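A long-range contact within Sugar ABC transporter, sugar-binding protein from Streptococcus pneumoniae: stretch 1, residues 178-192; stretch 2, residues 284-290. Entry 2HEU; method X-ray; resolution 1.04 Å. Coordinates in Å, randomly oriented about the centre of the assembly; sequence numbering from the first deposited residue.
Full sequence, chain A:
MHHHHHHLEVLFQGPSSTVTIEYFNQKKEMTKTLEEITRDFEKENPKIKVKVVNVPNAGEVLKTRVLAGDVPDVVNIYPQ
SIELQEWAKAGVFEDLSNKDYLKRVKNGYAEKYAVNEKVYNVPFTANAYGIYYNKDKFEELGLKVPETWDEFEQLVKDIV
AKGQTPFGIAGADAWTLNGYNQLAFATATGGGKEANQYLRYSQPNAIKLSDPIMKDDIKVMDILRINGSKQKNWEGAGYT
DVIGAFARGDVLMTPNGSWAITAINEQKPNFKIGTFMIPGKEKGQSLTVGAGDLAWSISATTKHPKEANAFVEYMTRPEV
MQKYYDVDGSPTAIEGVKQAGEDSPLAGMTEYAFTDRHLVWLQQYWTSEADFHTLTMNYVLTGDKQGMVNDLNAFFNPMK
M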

# COMPACT_ATOMS: atom_id res chain seq x y z
N ASN A 178 -2.80 5.63 9.03
CA ASN A 178 -2.53 6.50 7.85
C ASN A 178 -3.56 6.20 6.76
O ASN A 178 -4.18 7.14 6.22
CB ASN A 178 -1.09 6.18 7.39
CG ASN A 178 -0.65 7.06 6.29
OD1 ASN A 178 0.19 6.51 5.42
ND2 ASN A 178 -0.93 8.28 6.27
N GLY A 179 -3.76 4.93 6.39
CA GLY A 179 -4.70 4.65 5.36
C GLY A 179 -6.11 5.05 5.69
O GLY A 179 -6.89 5.48 4.84
N TYR A 180 -6.50 4.93 6.97
CA TYR A 180 -7.85 5.25 7.41
C TYR A 180 -8.15 6.74 7.13
O TYR A 180 -9.17 7.08 6.55
CB TYR A 180 -8.03 4.90 8.87
CG TYR A 180 -9.45 5.03 9.35
CD1 TYR A 180 -10.31 3.96 9.41
CD2 TYR A 180 -9.96 6.26 9.74
CE1 TYR A 180 -11.63 4.11 9.80
CE2 TYR A 180 -11.26 6.43 10.14
CZ TYR A 180 -12.10 5.36 10.16
OH TYR A 180 -13.42 5.45 10.52
N ASN A 181 -7.27 7.60 7.60
CA ASN A 181 -7.52 9.04 7.45
C ASN A 181 -7.33 9.48 6.01
O ASN A 181 -8.03 10.38 5.52
CB ASN A 181 -6.71 9.83 8.44
CG ASN A 181 -7.27 11.26 8.65
OD1 ASN A 181 -8.44 11.51 8.31
ND2 ASN A 181 -6.46 12.11 9.23
N GLN A 182 -6.38 8.88 5.28
CA GLN A 182 -6.30 9.22 3.85
C GLN A 182 -7.61 8.89 3.16
O GLN A 182 -8.06 9.67 2.31
CB GLN A 182 -5.12 8.52 3.19
CG GLN A 182 -3.80 9.03 3.67
CD GLN A 182 -2.63 8.61 2.82
OE1 GLN A 182 -2.80 8.21 1.66
NE2 GLN A 182 -1.45 8.71 3.37
N LEU A 183 -8.23 7.78 3.49
CA LEU A 183 -9.51 7.36 2.88
C LEU A 183 -10.68 8.22 3.40
O LEU A 183 -11.64 8.44 2.65
CB LEU A 183 -9.74 5.90 3.06
CG LEU A 183 -8.81 5.04 2.20
CD1 LEU A 183 -8.82 3.58 2.66
CD2 LEU A 183 -9.16 5.14 0.77
N ALA A 184 -10.60 8.69 4.64
CA ALA A 184 -11.58 9.68 5.11
C ALA A 184 -11.55 10.89 4.21
O ALA A 184 -12.58 11.36 3.69
CB ALA A 184 -11.26 10.04 6.56
N PHE A 185 -10.35 11.46 3.96
CA PHE A 185 -10.27 12.61 3.08
C PHE A 185 -10.63 12.25 1.67
O PHE A 185 -11.28 13.07 0.97
CB PHE A 185 -8.89 13.26 3.12
CG PHE A 185 -8.65 14.11 4.33
CD1 PHE A 185 -7.75 13.77 5.32
CD2 PHE A 185 -9.33 15.32 4.47
CE1 PHE A 185 -7.54 14.58 6.44
CE2 PHE A 185 -9.16 16.13 5.57
CZ PHE A 185 -8.25 15.77 6.55
N ALA A 186 -10.21 11.10 1.13
CA ALA A 186 -10.53 10.77 -0.26
C ALA A 186 -12.00 10.61 -0.47
O ALA A 186 -12.57 11.11 -1.43
CB ALA A 186 -9.73 9.51 -0.66
N THR A 187 -12.67 9.89 0.44
CA THR A 187 -14.14 9.74 0.29
C THR A 187 -14.83 11.07 0.48
O THR A 187 -15.85 11.35 -0.14
CB THR A 187 -14.71 8.64 1.19
OG1 THR A 187 -14.51 8.94 2.57
CG2 THR A 187 -14.20 7.25 0.83
N ALA A 188 -14.34 11.91 1.37
CA ALA A 188 -14.96 13.22 1.59
C ALA A 188 -14.86 14.17 0.38
O ALA A 188 -15.72 15.02 0.17
CB ALA A 188 -14.35 13.91 2.80
N THR A 189 -13.78 14.02 -0.38
CA THR A 189 -13.48 14.93 -1.49
C THR A 189 -13.76 14.40 -2.89
O THR A 189 -13.77 15.17 -3.85
CB THR A 189 -12.02 15.37 -1.42
OG1 THR A 189 -11.17 14.25 -1.62
CG2 THR A 189 -11.66 16.12 -0.17
N GLY A 190 -13.92 13.12 -3.01
CA GLY A 190 -14.21 12.44 -4.29
C GLY A 190 -13.08 11.65 -4.85
O GLY A 190 -13.30 11.09 -5.96
N GLY A 191 -11.90 11.63 -4.28
CA GLY A 191 -10.83 10.84 -4.78
C GLY A 191 -9.49 11.32 -4.28
O GLY A 191 -9.39 12.20 -3.44
N GLY A 192 -8.42 10.69 -4.77
CA GLY A 192 -7.12 11.02 -4.29
C GLY A 192 -6.57 12.34 -4.71
O GLY A 192 -6.04 13.11 -3.92
N GLY A 284 -21.59 2.79 -3.41
CA GLY A 284 -20.81 2.77 -4.59
C GLY A 284 -19.63 3.69 -4.56
O GLY A 284 -18.89 3.78 -5.51
N GLN A 285 -19.37 4.39 -3.44
CA GLN A 285 -18.33 5.39 -3.30
C GLN A 285 -17.13 4.89 -2.47
O GLN A 285 -16.24 5.71 -2.15
CB GLN A 285 -18.92 6.65 -2.69
CG GLN A 285 -19.91 7.29 -3.74
CD GLN A 285 -20.44 8.59 -3.24
OE1 GLN A 285 -20.21 9.01 -2.10
NE2 GLN A 285 -21.12 9.30 -4.12
N SER A 286 -17.11 3.67 -2.04
CA SER A 286 -16.00 3.19 -1.26
C SER A 286 -14.72 3.19 -2.03
O SER A 286 -14.69 3.04 -3.25
CB SER A 286 -16.31 1.81 -0.68
OG SER A 286 -16.37 0.88 -1.78
N LEU A 287 -13.60 3.32 -1.31
CA LEU A 287 -12.28 3.45 -1.91
C LEU A 287 -11.28 2.62 -1.11
O LEU A 287 -11.50 2.34 0.06
CB LEU A 287 -11.83 4.90 -1.89
CG LEU A 287 -12.63 5.88 -2.71
CD1 LEU A 287 -12.19 7.31 -2.49
CD2 LEU A 287 -12.56 5.55 -4.25
N THR A 288 -10.18 2.28 -1.76
CA THR A 288 -8.99 1.79 -1.07
C THR A 288 -7.78 2.62 -1.54
O THR A 288 -7.90 3.44 -2.44
CB THR A 288 -8.84 0.27 -1.23
OG1 THR A 288 -7.78 -0.17 -0.37
CG2 THR A 288 -8.50 -0.16 -2.63
N VAL A 289 -6.67 2.41 -0.86
CA VAL A 289 -5.43 3.14 -1.12
C VAL A 289 -4.28 2.17 -0.97
O VAL A 289 -4.34 1.25 -0.18
CB VAL A 289 -5.28 4.35 -0.13
CG1 VAL A 289 -5.23 3.93 1.32
CG2 VAL A 289 -4.10 5.22 -0.52
N GLY A 290 -3.25 2.38 -1.79
CA GLY A 290 -2.07 1.56 -1.72
C GLY A 290 -1.14 1.94 -2.82
O GLY A 290 -1.38 2.90 -3.58
O HOH W 1 -17.87 9.49 -0.62

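No direct hydrogen bond joins the two stretches; a single water makes the polar link. Water 1 donates to Thr187 O (2.8 Å) and to Gln285 OE1 (2.8 Å), so it bridges two acceptors that could not bond to each other. Most of the rest is van der Waals packing by apolar side chains. The two stretches together bury 357 Å², both sides summed.

Leu183, Leu287 and Val289 cover the most area. Leu287 and Val289 point toward the helix, while Thr288 between them points away, the alternation expected of an extended chain. Leu183, in the m,t rotamer, reaches both: its CD2 lies 3.8 Å from Leu287 CB, and its CG lies 3.9 Å from Val289 CG1. Leu183 CD2 also rests on the intervening backbone, 3.7 Å from Thr288 C.

Leu287, also m,t, meets a smaller partner one turn along: its CD1 is 3.8 Å from Ala186 CB. Thr187 adds its methyl, with CG2 3.9 Å from Leu287 CD1. The Thr187 hydroxyl is bound within the helix: Thr187 OG1 donates to Leu183 O at 2.9 Å.

At Gly179 the strand side chain meets bare backbone, with Gly179 CA 4.1 Å from Val289 CG1. A CB there would point toward the strand, at about contact distance from Val289 CG1. After the helix, Gly190 has positive phi, and its backbone angles call for glycine.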